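Local coordinates for protein peptide amidase (Stenotrophomonas maltophilia, PDB 1M22) that probably hydrolyses amide bonds, as a peptide amidase of the amidase signature family, at residues A18-G23 with H79-L84; A33-I38 with I52-D57; A63-E68 with G121-G126. All coordinates share one frame; numbering follows the deposited sequence.

Contact 1. Residues A18-G23 with H79-L84; sequences ARMTAG and HGIPLL
Met20 reaches from the last turn of helix 13-21 to the chain just ahead of strand 82-86, and its terminal methyl does the touching. CE lies 3.3 Å from His79 O and 3.6 Å from Ile81 CD1, so one carbon rests against both a peptide oxygen and an apolar branch tip. The side chain runs out extended from the helix and bends only at its last torsion (chi3 -81°), which carries CE to the backbone of Gly80, 4.0 Å from Gly80 C. A long, unbranched thioether suits the gap, since the nearest CA atoms, those of Met20 and Gly80, are still 8.3 Å apart. Gly80 has phi 84°, a conformation glycine takes easily, and its bare backbone lies beside the thioether. Behind this first shell, His79 O accepts from Gln17 NE2 and Gly80 O from Ser27 OG, while the imidazole of His79 is held by Arg65 O and Arg75 N. Met20 also rests on Arg69 of helix 58-70. Just after Met20 the helix closes in a Schellman motif, Gly23 N bonding back to Met20 O. The whole is a buried contact between an N-terminal helix and the loop leading into strand 82-86 of the mixed central sheet of the amidase fold.

Contact 2. Residues A33-I38 with I52-D57; sequences AYLQRI and IELNPD
Leu35 and Ile38, one helical turn apart on helix 27-43, receive Leu54 from strand 51-54, the outermost strand at one end of the eleven-stranded amidase sheet. This is helix-on-sheet packing made wholly of branched aliphatic tips. The tighter half is the leucine pair: Leu35 CD2 meets Leu54 CD2 at 3.8 Å, a normal van der Waals separation, with the two side chains set at a slant to each other. Leu54 points at the helix, whereas Leu35 starts off to one side and only its end swings in. Its CG stands beside the backbone N (chi1 -70°); chi2 of 173° sends CD1 straight on, and CD2, the branch off that line, meets the strand. The other half is looser. Ile38 heads toward the strand, yet its CD1 comes no nearer than 4.3 Å to Leu54 CD2, which is thus the single methyl shared by both helix residues. Burial runs the other way: the looser Ile38 is buried, whereas Leu54 of the closer pair, at the edge of the sheet, is exposed. Leucine suits this border because it offers an apolar branch that can meet the helix without any polar group to satisfy. Leu35 also rests on Leu125 of the adjoining strand. Just beyond Leu54 the chain leaves the sheet through an Asx turn, where Asp57 N donates to Asn55 OD1 at 2.9 Å from above the carbonyl plane.

Contact 3. Residues A63-E68 with G121-G126; sequences AERDRE and GAVVLG
Arg65 lays the aliphatic part of its side chain against the chain at the start of strand 123-128, meeting it with carbons while its charge turns back to its own helix. CD sits 3.3 Å from Gly121 O and CG 4.0 Å from Val123 CG2, and the arginine and valine chains run past each other in opposite directions. The bends at chi2 and chi3 (79°) curl the arginine, bringing the guanidinium round to Glu68, one turn further along the helix. There NE donates to Glu68 OE1 at 3.1 Å and NH2 to Glu68 OE2 at 3.0 Å, a side-on, two-pronged salt bridge whose carboxylate oxygens are both met from above their plane and lie tilted 23° and 27° out of the guanidinium plane. Arginine suits the place because its methylenes can cover a backbone while its head stays paired, and Val123 offers a compact methyl. Gly121 takes the positive phi of the Schellman motif that ends helix 112-119, a conformation glycine adopts easily. Elsewhere on the helix Arg67 grips Glu64 differently, NE and NH2 converging on OE1 alone, which lies in the guanidinium plane. Glu68 OE2 also pairs with Arg75, and Asp66 accepts from the backbone N of Ser27 and Thr28. Through Asp66, helix 58-70 is tied to the start of helix 27-43, while strand 123-128 lies between strands 51-54 and 82-86 in the sheet.

How the contacts relate
The three contacts gather at one end of the mixed sheet, where strands 51-54, 123-128 and 82-86 lie side by side: contact 1 lies at the approach to 82-86, contact 2 on 51-54 and contact 3 at the start of 123-128. Contacts 1 and 3 are closest, with centres about 9 Å apart, and are joined by backbone bonds such as Leu83 N to Val123 O (2.8 Å). Contacts 2 and 3 stand about 13 Å apart, linked by Asn55 N to Leu125 O (2.9 Å), and contacts 1 and 2 about 16 Å. Along the chain, contact 2 falls wholly between the segments of contact 1, whereas contacts 1 and 3 interleave. Early helices and strands are thus woven together, away from the active-site residues.

Contact 1. Residues A18-G23 with H79-L84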
ATOM      1  N   ALA A  18     -20.754  -5.792 -12.375  1.00 10.79           N
ATOM      2  CA  ALA A  18     -21.787  -6.603 -13.010  1.00 11.59           C
ATOM      3  C   ALA A  18     -23.167  -6.140 -12.548  1.00 12.26           C
ATOM      4  O   ALA A  18     -24.100  -6.057 -13.347  1.00 13.71           O
ATOM      5  CB  ALA A  18     -21.587  -8.074 -12.669  1.00 12.84           C
ATOM      6  N   ARG A  19     -23.299  -5.843 -11.259  1.00 11.77           N
ATOM      7  CA  ARG A  19     -24.575  -5.388 -10.717  1.00 13.17           C
ATOM      8  C   ARG A  19     -25.003  -4.059 -11.332  1.00 13.45           C
ATOM      9  O   ARG A  19     -26.169  -3.880 -11.685  1.00 15.53           O
ATOM     10  CB  ARG A  19     -24.496  -5.242  -9.197  1.00 14.01           C
ATOM     11  CG  ARG A  19     -24.233  -6.536  -8.454  1.00 16.90           C
ATOM     12  CD  ARG A  19     -24.240  -6.301  -6.953  1.00 21.08           C
ATOM     13  NE  ARG A  19     -23.856  -7.489  -6.197  1.00 23.76           N
ATOM     14  CZ  ARG A  19     -23.897  -7.573  -4.872  1.00 24.27           C
ATOM     15  NH1 ARG A  19     -24.307  -6.539  -4.150  1.00 25.62           N
ATOM     16  NH2 ARG A  19     -23.523  -8.692  -4.266  1.00 26.09           N
ATOM     17  N   MET A  20     -24.064  -3.124 -11.457  1.00 11.31           N
ATOM     18  CA  MET A  20     -24.380  -1.827 -12.038  1.00 12.05           C
ATOM     19  C   MET A  20     -24.705  -1.974 -13.520  1.00 12.73           C
ATOM     20  O   MET A  20     -25.607  -1.316 -14.035  1.00 15.07           O
ATOM     21  CB  MET A  20     -23.211  -0.850 -11.853  1.00 11.71           C
ATOM     22  CG  MET A  20     -22.969  -0.441 -10.401  1.00 11.49           C
ATOM     23  SD  MET A  20     -21.775   0.913 -10.200  1.00 13.70           S
ATOM     24  CE  MET A  20     -20.221   0.032 -10.333  1.00 12.91           C
ATOM     25  N   THR A  21     -23.979  -2.853 -14.200  1.00 12.11           N
ATOM     26  CA  THR A  21     -24.191  -3.084 -15.624  1.00 13.33           C
ATOM     27  C   THR A  21     -25.540  -3.757 -15.887  1.00 14.89           C
ATOM     28  O   THR A  21     -26.115  -3.607 -16.966  1.00 17.16           O
ATOM     29  CB  THR A  21     -23.044  -3.941 -16.207  1.00 13.74           C
ATOM     30  OG1 THR A  21     -21.804  -3.243 -16.029  1.00 14.50           O
ATOM     31  CG2 THR A  21     -23.257  -4.203 -17.694  1.00 14.82           C
ATOM     32  N   ALA A  22     -26.047  -4.482 -14.895  1.00 16.23           N
ATOM     33  CA  ALA A  22     -27.332  -5.164 -15.023  1.00 16.51           C
ATOM     34  C   ALA A  22     -28.475  -4.253 -14.580  1.00 18.64           C
ATOM     35  O   ALA A  22     -29.644  -4.637 -14.638  1.00 19.92           O
ATOM     36  CB  ALA A  22     -27.332  -6.439 -14.195  1.00 16.85           C
ATOM     37  N   GLY A  23     -28.127  -3.049 -14.131  1.00 17.97           N
ATOM     38  CA  GLY A  23     -29.130  -2.094 -13.693  1.00 19.13           C
ATOM     39  C   GLY A  23     -29.720  -2.359 -12.320  1.00 20.27           C
ATOM     40  O   GLY A  23     -30.774  -1.817 -11.981  1.00 21.65           O
ATOM     41  N   HIS A  79     -15.731   1.722 -13.806  1.00  8.49           N
ATOM     42  CA  HIS A  79     -16.753   2.753 -13.946  1.00  8.26           C
ATOM     43  C   HIS A  79     -17.734   2.759 -12.775  1.00  7.89           C
ATOM     44  O   HIS A  79     -18.478   1.797 -12.569  1.00  8.98           O
ATOM     45  CB  HIS A  79     -17.520   2.557 -15.255  1.00  9.38           C
ATOM     46  CG  HIS A  79     -18.368   3.729 -15.637  1.00  9.68           C
ATOM     47  ND1 HIS A  79     -18.026   4.590 -16.659  1.00 10.20           N
ATOM     48  CD2 HIS A  79     -19.529   4.200 -15.122  1.00 10.33           C
ATOM     49  CE1 HIS A  79     -18.940   5.538 -16.757  1.00 11.32           C
ATOM     50  NE2 HIS A  79     -19.863   5.325 -15.836  1.00  9.63           N
ATOM     51  N   GLY A  80     -17.728   3.850 -12.012  1.00  7.24           N
ATOM     52  CA  GLY A  80     -18.627   3.978 -10.877  1.00  7.57           C
ATOM     53  C   GLY A  80     -18.168   3.350  -9.569  1.00  8.07           C
ATOM     54  O   GLY A  80     -18.894   3.396  -8.582  1.00  9.41           O
ATOM     55  N   ILE A  81     -16.968   2.774  -9.553  1.00  7.75           N
ATOM     56  CA  ILE A  81     -16.431   2.126  -8.352  1.00  7.22           C
ATOM     57  C   ILE A  81     -15.809   3.135  -7.382  1.00  6.69           C
ATOM     58  O   ILE A  81     -14.886   3.857  -7.746  1.00  7.72           O
ATOM     59  CB  ILE A  81     -15.359   1.079  -8.740  1.00  8.32           C
ATOM     60  CG1 ILE A  81     -15.989  -0.019  -9.600  1.00  9.26           C
ATOM     61  CG2 ILE A  81     -14.712   0.497  -7.488  1.00  9.14           C
ATOM     62  CD1 ILE A  81     -17.028  -0.861  -8.887  1.00 12.03           C
ATOM     63  N   PRO A  82     -16.313   3.198  -6.135  1.00  7.00           N
ATOM     64  CA  PRO A  82     -15.778   4.136  -5.138  1.00  7.91           C
ATOM     65  C   PRO A  82     -14.499   3.641  -4.473  1.00  6.70           C
ATOM     66  O   PRO A  82     -14.422   2.486  -4.044  1.00  8.09           O
ATOM     67  CB  PRO A  82     -16.913   4.260  -4.115  1.00  8.95           C
ATOM     68  CG  PRO A  82     -18.134   3.770  -4.853  1.00  9.83           C
ATOM     69  CD  PRO A  82     -17.591   2.636  -5.674  1.00  7.77           C
ATOM     70  N   LEU A  83     -13.512   4.525  -4.363  1.00  6.43           N
ATOM     71  CA  LEU A  83     -12.242   4.171  -3.742  1.00  6.83           C
ATOM     72  C   LEU A  83     -11.688   5.281  -2.858  1.00  6.80           C
ATOM     73  O   LEU A  83     -12.170   6.417  -2.886  1.00  7.70           O
ATOM     74  CB  LEU A  83     -11.224   3.794  -4.826  1.00  9.78           C
ATOM     75  CG  LEU A  83     -10.900   4.802  -5.934  1.00  8.59           C
ATOM     76  CD1 LEU A  83     -10.020   5.923  -5.393  1.00 12.21           C
ATOM     77  CD2 LEU A  83     -10.185   4.079  -7.073  1.00 11.27           C
ATOM     78  N   LEU A  84     -10.680   4.936  -2.061  1.00  5.62           N
ATOM     79  CA  LEU A  84     -10.025   5.885  -1.159  1.00  6.39           C
ATOM     80  C   LEU A  84      -8.543   6.001  -1.504  1.00  5.56           C
ATOM     81  O   LEU A  84      -7.940   5.049  -2.002  1.00  6.89           O
ATOM     82  CB  LEU A  84     -10.195   5.432   0.292  1.00  7.10           C
ATOM     83  CG  LEU A  84     -11.603   5.603   0.874  1.00  6.83           C
ATOM     84  CD1 LEU A  84     -11.759   4.706   2.086  1.00  9.11           C
ATOM     85  CD2 LEU A  84     -11.844   7.062   1.248  1.00  8.95           C
TER

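Contact 2. Residues A33-I38 with I52-D57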
ATOM      1  N   ALA A  33     -23.769   4.508   0.267  1.00  8.11           N
ATOM      2  CA  ALA A  33     -23.739   3.412   1.231  1.00  8.89           C
ATOM      3  C   ALA A  33     -22.399   3.424   1.965  1.00  9.45           C
ATOM      4  O   ALA A  33     -22.348   3.266   3.181  1.00  9.80           O
ATOM      5  CB  ALA A  33     -23.937   2.081   0.529  1.00 10.57           C
ATOM      6  N   TYR A  34     -21.310   3.609   1.224  1.00  8.76           N
ATOM      7  CA  TYR A  34     -19.997   3.658   1.851  1.00  8.63           C
ATOM      8  C   TYR A  34     -19.878   4.882   2.759  1.00  9.46           C
ATOM      9  O   TYR A  34     -19.337   4.790   3.861  1.00  9.19           O
ATOM     10  CB  TYR A  34     -18.889   3.691   0.792  1.00  9.09           C
ATOM     11  CG  TYR A  34     -18.601   2.352   0.149  1.00  7.39           C
ATOM     12  CD1 TYR A  34     -18.293   1.232   0.924  1.00  7.09           C
ATOM     13  CD2 TYR A  34     -18.589   2.214  -1.238  1.00  8.20           C
ATOM     14  CE1 TYR A  34     -17.978   0.007   0.334  1.00  7.78           C
ATOM     15  CE2 TYR A  34     -18.273   0.994  -1.838  1.00  7.27           C
ATOM     16  CZ  TYR A  34     -17.967  -0.103  -1.049  1.00  7.48           C
ATOM     17  OH  TYR A  34     -17.635  -1.304  -1.636  1.00  9.81           O
ATOM     18  N   LEU A  35     -20.391   6.024   2.303  1.00  8.46           N
ATOM     19  CA  LEU A  35     -20.321   7.246   3.098  1.00 10.12           C
ATOM     20  C   LEU A  35     -21.074   7.089   4.414  1.00 10.31           C
ATOM     21  O   LEU A  35     -20.628   7.574   5.456  1.00 10.91           O
ATOM     22  CB  LEU A  35     -20.873   8.433   2.304  1.00 10.93           C
ATOM     23  CG  LEU A  35     -19.994   8.886   1.132  1.00 11.35           C
ATOM     24  CD1 LEU A  35     -20.715   9.953   0.324  1.00 11.13           C
ATOM     25  CD2 LEU A  35     -18.666   9.414   1.664  1.00 12.36           C
ATOM     26  N   GLN A  36     -22.209   6.400   4.372  1.00 11.24           N
ATOM     27  CA  GLN A  36     -22.995   6.187   5.581  1.00 12.70           C
ATOM     28  C   GLN A  36     -22.232   5.270   6.535  1.00 12.53           C
ATOM     29  O   GLN A  36     -22.243   5.476   7.751  1.00 13.22           O
ATOM     30  CB  GLN A  36     -24.353   5.574   5.230  1.00 15.82           C
ATOM     31  CG  GLN A  36     -25.291   5.422   6.417  1.00 21.00           C
ATOM     32  CD  GLN A  36     -26.684   4.994   6.003  1.00 25.77           C
ATOM     33  OE1 GLN A  36     -27.340   5.663   5.204  1.00 28.67           O
ATOM     34  NE2 GLN A  36     -27.145   3.872   6.548  1.00 29.23           N
ATOM     35  N   ARG A  37     -21.562   4.262   5.982  1.00 11.54           N
ATOM     36  CA  ARG A  37     -20.793   3.325   6.794  1.00 10.01           C
ATOM     37  C   ARG A  37     -19.585   4.038   7.407  1.00 10.24           C
ATOM     38  O   ARG A  37     -19.216   3.778   8.552  1.00 10.72           O
ATOM     39  CB  ARG A  37     -20.352   2.130   5.940  1.00 10.50           C
ATOM     40  CG  ARG A  37     -19.757   0.975   6.731  1.00 10.78           C
ATOM     41  CD  ARG A  37     -19.612  -0.258   5.847  1.00 11.68           C
ATOM     42  NE  ARG A  37     -18.847  -1.326   6.484  1.00 10.05           N
ATOM     43  CZ  ARG A  37     -19.327  -2.186   7.376  1.00 13.27           C
ATOM     44  NH1 ARG A  37     -20.596  -2.123   7.759  1.00 15.01           N
ATOM     45  NH2 ARG A  37     -18.532  -3.113   7.891  1.00 13.56           N
ATOM     46  N   ILE A  38     -18.974   4.942   6.647  1.00  9.05           N
ATOM     47  CA  ILE A  38     -17.839   5.703   7.149  1.00  9.68           C
ATOM     48  C   ILE A  38     -18.302   6.543   8.343  1.00 11.01           C
ATOM     49  O   ILE A  38     -17.614   6.634   9.358  1.00 11.06           O
ATOM     50  CB  ILE A  38     -17.260   6.623   6.049  1.00  8.97           C
ATOM     51  CG1 ILE A  38     -16.536   5.771   5.001  1.00  8.65           C
ATOM     52  CG2 ILE A  38     -16.313   7.651   6.659  1.00 10.39           C
ATOM     53  CD1 ILE A  38     -16.073   6.539   3.780  1.00  8.90           C
ATOM     54  N   ILE A  52      -9.305  10.518   6.657  1.00  7.56           N
ATOM     55  CA  ILE A  52      -8.883  11.826   7.141  1.00  8.98           C
ATOM     56  C   ILE A  52      -9.670  12.980   6.507  1.00 10.06           C
ATOM     57  O   ILE A  52      -9.812  14.043   7.113  1.00 10.49           O
ATOM     58  CB  ILE A  52      -7.346  11.992   6.931  1.00  7.96           C
ATOM     59  CG1 ILE A  52      -6.836  13.224   7.678  1.00 10.93           C
ATOM     60  CG2 ILE A  52      -7.018  12.057   5.445  1.00  9.34           C
ATOM     61  CD1 ILE A  52      -5.319  13.342   7.693  1.00 10.72           C
ATOM     62  N   GLU A  53     -10.193  12.775   5.301  1.00  9.07           N
ATOM     63  CA  GLU A  53     -10.983  13.813   4.638  1.00  9.01           C
ATOM     64  C   GLU A  53     -11.895  13.221   3.580  1.00  9.40           C
ATOM     65  O   GLU A  53     -11.475  12.383   2.783  1.00 10.58           O
ATOM     66  CB  GLU A  53     -10.081  14.873   3.984  1.00  9.35           C
ATOM     67  CG  GLU A  53     -10.859  16.103   3.490  1.00 11.98           C
ATOM     68  CD  GLU A  53     -10.008  17.113   2.726  1.00 15.58           C
ATOM     69  OE1 GLU A  53      -8.765  17.012   2.754  1.00 15.62           O
ATOM     70  OE2 GLU A  53     -10.595  18.022   2.100  1.00 17.76           O
ATOM     71  N   LEU A  54     -13.149  13.655   3.574  1.00  9.24           N
ATOM     72  CA  LEU A  54     -14.106  13.178   2.586  1.00  9.82           C
ATOM     73  C   LEU A  54     -14.037  14.084   1.367  1.00  9.89           C
ATOM     74  O   LEU A  54     -13.714  15.267   1.477  1.00 11.82           O
ATOM     75  CB  LEU A  54     -15.527  13.210   3.153  1.00 11.89           C
ATOM     76  CG  LEU A  54     -15.842  12.237   4.289  1.00 14.93           C
ATOM     77  CD1 LEU A  54     -17.222  12.533   4.851  1.00 18.57           C
ATOM     78  CD2 LEU A  54     -15.767  10.809   3.772  1.00 16.20           C
ATOM     79  N   ASN A  55     -14.327  13.519   0.201  1.00  9.58           N
ATOM     80  CA  ASN A  55     -14.332  14.294  -1.026  1.00  9.92           C
ATOM     81  C   ASN A  55     -15.704  14.949  -1.132  1.00 10.91           C
ATOM     82  O   ASN A  55     -16.716  14.262  -1.254  1.00 11.18           O
ATOM     83  CB  ASN A  55     -14.093  13.384  -2.232  1.00  9.08           C
ATOM     84  CG  ASN A  55     -14.210  14.124  -3.551  1.00 10.04           C
ATOM     85  OD1 ASN A  55     -14.247  15.355  -3.582  1.00 12.05           O
ATOM     86  ND2 ASN A  55     -14.260  13.377  -4.647  1.00 10.61           N
ATOM     87  N   PRO A  56     -15.760  16.290  -1.074  1.00 13.00           N
ATOM     88  CA  PRO A  56     -17.058  16.962  -1.170  1.00 14.36           C
ATOM     89  C   PRO A  56     -17.768  16.705  -2.495  1.00 14.80           C
ATOM     90  O   PRO A  56     -18.983  16.869  -2.592  1.00 16.74           O
ATOM     91  CB  PRO A  56     -16.697  18.433  -0.974  1.00 16.44           C
ATOM     92  CG  PRO A  56     -15.323  18.521  -1.552  1.00 15.47           C
ATOM     93  CD  PRO A  56     -14.663  17.271  -1.006  1.00 13.65           C
ATOM     94  N   ASP A  57     -17.011  16.288  -3.506  1.00 12.65           N
ATOM     95  CA  ASP A  57     -17.578  16.018  -4.824  1.00 13.10           C
ATOM     96  C   ASP A  57     -17.841  14.540  -5.098  1.00 11.47           C
ATOM     97  O   ASP A  57     -18.114  14.165  -6.237  1.00 12.04           O
ATOM     98  CB  ASP A  57     -16.660  16.552  -5.927  1.00 15.29           C
ATOM     99  CG  ASP A  57     -16.507  18.057  -5.887  1.00 19.35           C
ATOM    100  OD1 ASP A  57     -17.459  18.746  -5.468  1.00 19.40           O
ATOM    101  OD2 ASP A  57     -15.434  18.552  -6.294  1.00 21.09           O
TER

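Contact 3. Residues A63-E68 with G121-G126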
ATOM      1  N   ALA A  63     -22.818  10.539  -9.485  1.00  9.18           N
ATOM      2  CA  ALA A  63     -23.984  10.878 -10.297  1.00  9.98           C
ATOM      3  C   ALA A  63     -23.615  11.082 -11.763  1.00 10.28           C
ATOM      4  O   ALA A  63     -24.397  10.757 -12.656  1.00 11.21           O
ATOM      5  CB  ALA A  63     -24.655  12.128  -9.745  1.00 11.03           C
ATOM      6  N   GLU A  64     -22.425  11.619 -12.010  1.00  9.83           N
ATOM      7  CA  GLU A  64     -21.982  11.837 -13.378  1.00 11.49           C
ATOM      8  C   GLU A  64     -21.666  10.488 -14.022  1.00 11.76           C
ATOM      9  O   GLU A  64     -21.964  10.271 -15.195  1.00 12.78           O
ATOM     10  CB  GLU A  64     -20.749  12.744 -13.403  1.00 12.81           C
ATOM     11  CG  GLU A  64     -20.393  13.278 -14.787  1.00 17.53           C
ATOM     12  CD  GLU A  64     -21.542  14.027 -15.443  1.00 21.12           C
ATOM     13  OE1 GLU A  64     -22.162  14.879 -14.772  1.00 24.02           O
ATOM     14  OE2 GLU A  64     -21.819  13.771 -16.635  1.00 24.80           O
ATOM     15  N   ARG A  65     -21.068   9.577 -13.257  1.00 11.00           N
ATOM     16  CA  ARG A  65     -20.756   8.257 -13.795  1.00  9.95           C
ATOM     17  C   ARG A  65     -22.062   7.541 -14.143  1.00 10.05           C
ATOM     18  O   ARG A  65     -22.134   6.822 -15.137  1.00 10.72           O
ATOM     19  CB  ARG A  65     -19.964   7.408 -12.792  1.00 11.07           C
ATOM     20  CG  ARG A  65     -18.641   8.001 -12.279  1.00 11.57           C
ATOM     21  CD  ARG A  65     -17.534   8.224 -13.308  1.00 14.37           C
ATOM     22  NE  ARG A  65     -17.732   9.415 -14.079  1.00 15.97           N
ATOM     23  CZ  ARG A  65     -17.222  10.640 -14.015  1.00 15.22           C
ATOM     24  NH1 ARG A  65     -16.317  11.081 -13.148  1.00 17.47           N
ATOM     25  NH2 ARG A  65     -17.712  11.467 -14.914  1.00 16.41           N
ATOM     26  N   ASP A  66     -23.093   7.734 -13.323  1.00 10.05           N
ATOM     27  CA  ASP A  66     -24.379   7.101 -13.595  1.00 10.42           C
ATOM     28  C   ASP A  66     -25.035   7.706 -14.836  1.00 11.43           C
ATOM     29  O   ASP A  66     -25.647   6.989 -15.627  1.00 11.97           O
ATOM     30  CB  ASP A  66     -25.322   7.216 -12.391  1.00 10.41           C
ATOM     31  CG  ASP A  66     -24.931   6.284 -11.250  1.00 12.24           C
ATOM     32  OD1 ASP A  66     -24.273   5.254 -11.520  1.00 13.02           O
ATOM     33  OD2 ASP A  66     -25.299   6.572 -10.089  1.00 13.68           O
ATOM     34  N   ARG A  67     -24.915   9.020 -15.010  1.00 11.15           N
ATOM     35  CA  ARG A  67     -25.489   9.657 -16.192  1.00 12.13           C
ATOM     36  C   ARG A  67     -24.784   9.110 -17.434  1.00 13.02           C
ATOM     37  O   ARG A  67     -25.426   8.807 -18.443  1.00 13.69           O
ATOM     38  CB  ARG A  67     -25.335  11.182 -16.122  1.00 12.96           C
ATOM     39  CG  ARG A  67     -26.402  11.879 -15.271  1.00 13.79           C
ATOM     40  CD  ARG A  67     -26.311  13.399 -15.382  1.00 15.95           C
ATOM     41  NE  ARG A  67     -25.207  13.959 -14.607  1.00 17.02           N
ATOM     42  CZ  ARG A  67     -25.243  14.174 -13.295  1.00 15.93           C
ATOM     43  NH1 ARG A  67     -26.332  13.885 -12.595  1.00 15.06           N
ATOM     44  NH2 ARG A  67     -24.184  14.680 -12.682  1.00 16.53           N
ATOM     45  N   GLU A  68     -23.464   8.967 -17.353  1.00 11.63           N
ATOM     46  CA  GLU A  68     -22.694   8.438 -18.476  1.00 12.30           C
ATOM     47  C   GLU A  68     -23.144   7.013 -18.783  1.00 14.09           C
ATOM     48  O   GLU A  68     -23.293   6.638 -19.946  1.00 14.26           O
ATOM     49  CB  GLU A  68     -21.195   8.459 -18.159  1.00 13.61           C
ATOM     50  CG  GLU A  68     -20.631   9.857 -17.952  1.00 12.50           C
ATOM     51  CD  GLU A  68     -19.181   9.855 -17.502  1.00 15.42           C
ATOM     52  OE1 GLU A  68     -18.732   8.845 -16.916  1.00 15.42           O
ATOM     53  OE2 GLU A  68     -18.491  10.873 -17.717  1.00 15.66           O
ATOM     54  N   GLY A 121     -13.155   5.998 -14.630  1.00  8.58           N
ATOM     55  CA  GLY A 121     -14.495   6.037 -14.061  1.00  8.45           C
ATOM     56  C   GLY A 121     -14.623   5.823 -12.566  1.00  8.04           C
ATOM     57  O   GLY A 121     -15.735   5.777 -12.045  1.00  8.16           O
ATOM     58  N   ALA A 122     -13.504   5.694 -11.863  1.00  7.53           N
ATOM     59  CA  ALA A 122     -13.568   5.489 -10.423  1.00  8.53           C
ATOM     60  C   ALA A 122     -14.051   6.754  -9.723  1.00  7.62           C
ATOM     61  O   ALA A 122     -13.843   7.868 -10.206  1.00  9.72           O
ATOM     62  CB  ALA A 122     -12.199   5.079  -9.879  1.00  8.30           C
ATOM     63  N   VAL A 123     -14.712   6.564  -8.589  1.00  7.24           N
ATOM     64  CA  VAL A 123     -15.233   7.662  -7.787  1.00  7.70           C
ATOM     65  C   VAL A 123     -14.337   7.804  -6.559  1.00  7.45           C
ATOM     66  O   VAL A 123     -14.130   6.839  -5.825  1.00  8.34           O
ATOM     67  CB  VAL A 123     -16.675   7.363  -7.321  1.00  7.99           C
ATOM     68  CG1 VAL A 123     -17.140   8.418  -6.320  1.00 10.63           C
ATOM     69  CG2 VAL A 123     -17.607   7.322  -8.525  1.00  9.97           C
ATOM     70  N   VAL A 124     -13.793   8.995  -6.339  1.00  7.92           N
ATOM     71  CA  VAL A 124     -12.936   9.212  -5.181  1.00  8.78           C
ATOM     72  C   VAL A 124     -13.793   9.587  -3.975  1.00  9.21           C
ATOM     73  O   VAL A 124     -14.414  10.645  -3.953  1.00  9.33           O
ATOM     74  CB  VAL A 124     -11.906  10.332  -5.449  1.00  9.48           C
ATOM     75  CG1 VAL A 124     -11.033  10.552  -4.219  1.00  9.82           C
ATOM     76  CG2 VAL A 124     -11.045   9.961  -6.649  1.00 11.24           C
ATOM     77  N   LEU A 125     -13.843   8.706  -2.981  1.00  8.25           N
ATOM     78  CA  LEU A 125     -14.628   8.954  -1.775  1.00  8.63           C
ATOM     79  C   LEU A 125     -13.938   9.932  -0.834  1.00  9.07           C
ATOM     80  O   LEU A 125     -14.597  10.692  -0.124  1.00  9.03           O
ATOM     81  CB  LEU A 125     -14.873   7.652  -1.011  1.00 10.69           C
ATOM     82  CG  LEU A 125     -15.861   6.624  -1.556  1.00 11.11           C
ATOM     83  CD1 LEU A 125     -15.771   5.358  -0.715  1.00 14.09           C
ATOM     84  CD2 LEU A 125     -17.277   7.185  -1.524  1.00 13.90           C
ATOM     85  N   GLY A 126     -12.609   9.898  -0.826  1.00  7.31           N
ATOM     86  CA  GLY A 126     -11.855  10.769   0.051  1.00  8.20           C
ATOM     87  C   GLY A 126     -10.430  10.291   0.236  1.00  7.85           C
ATOM     88  O   GLY A 126      -9.938   9.469  -0.542  1.00  7.59           O
TER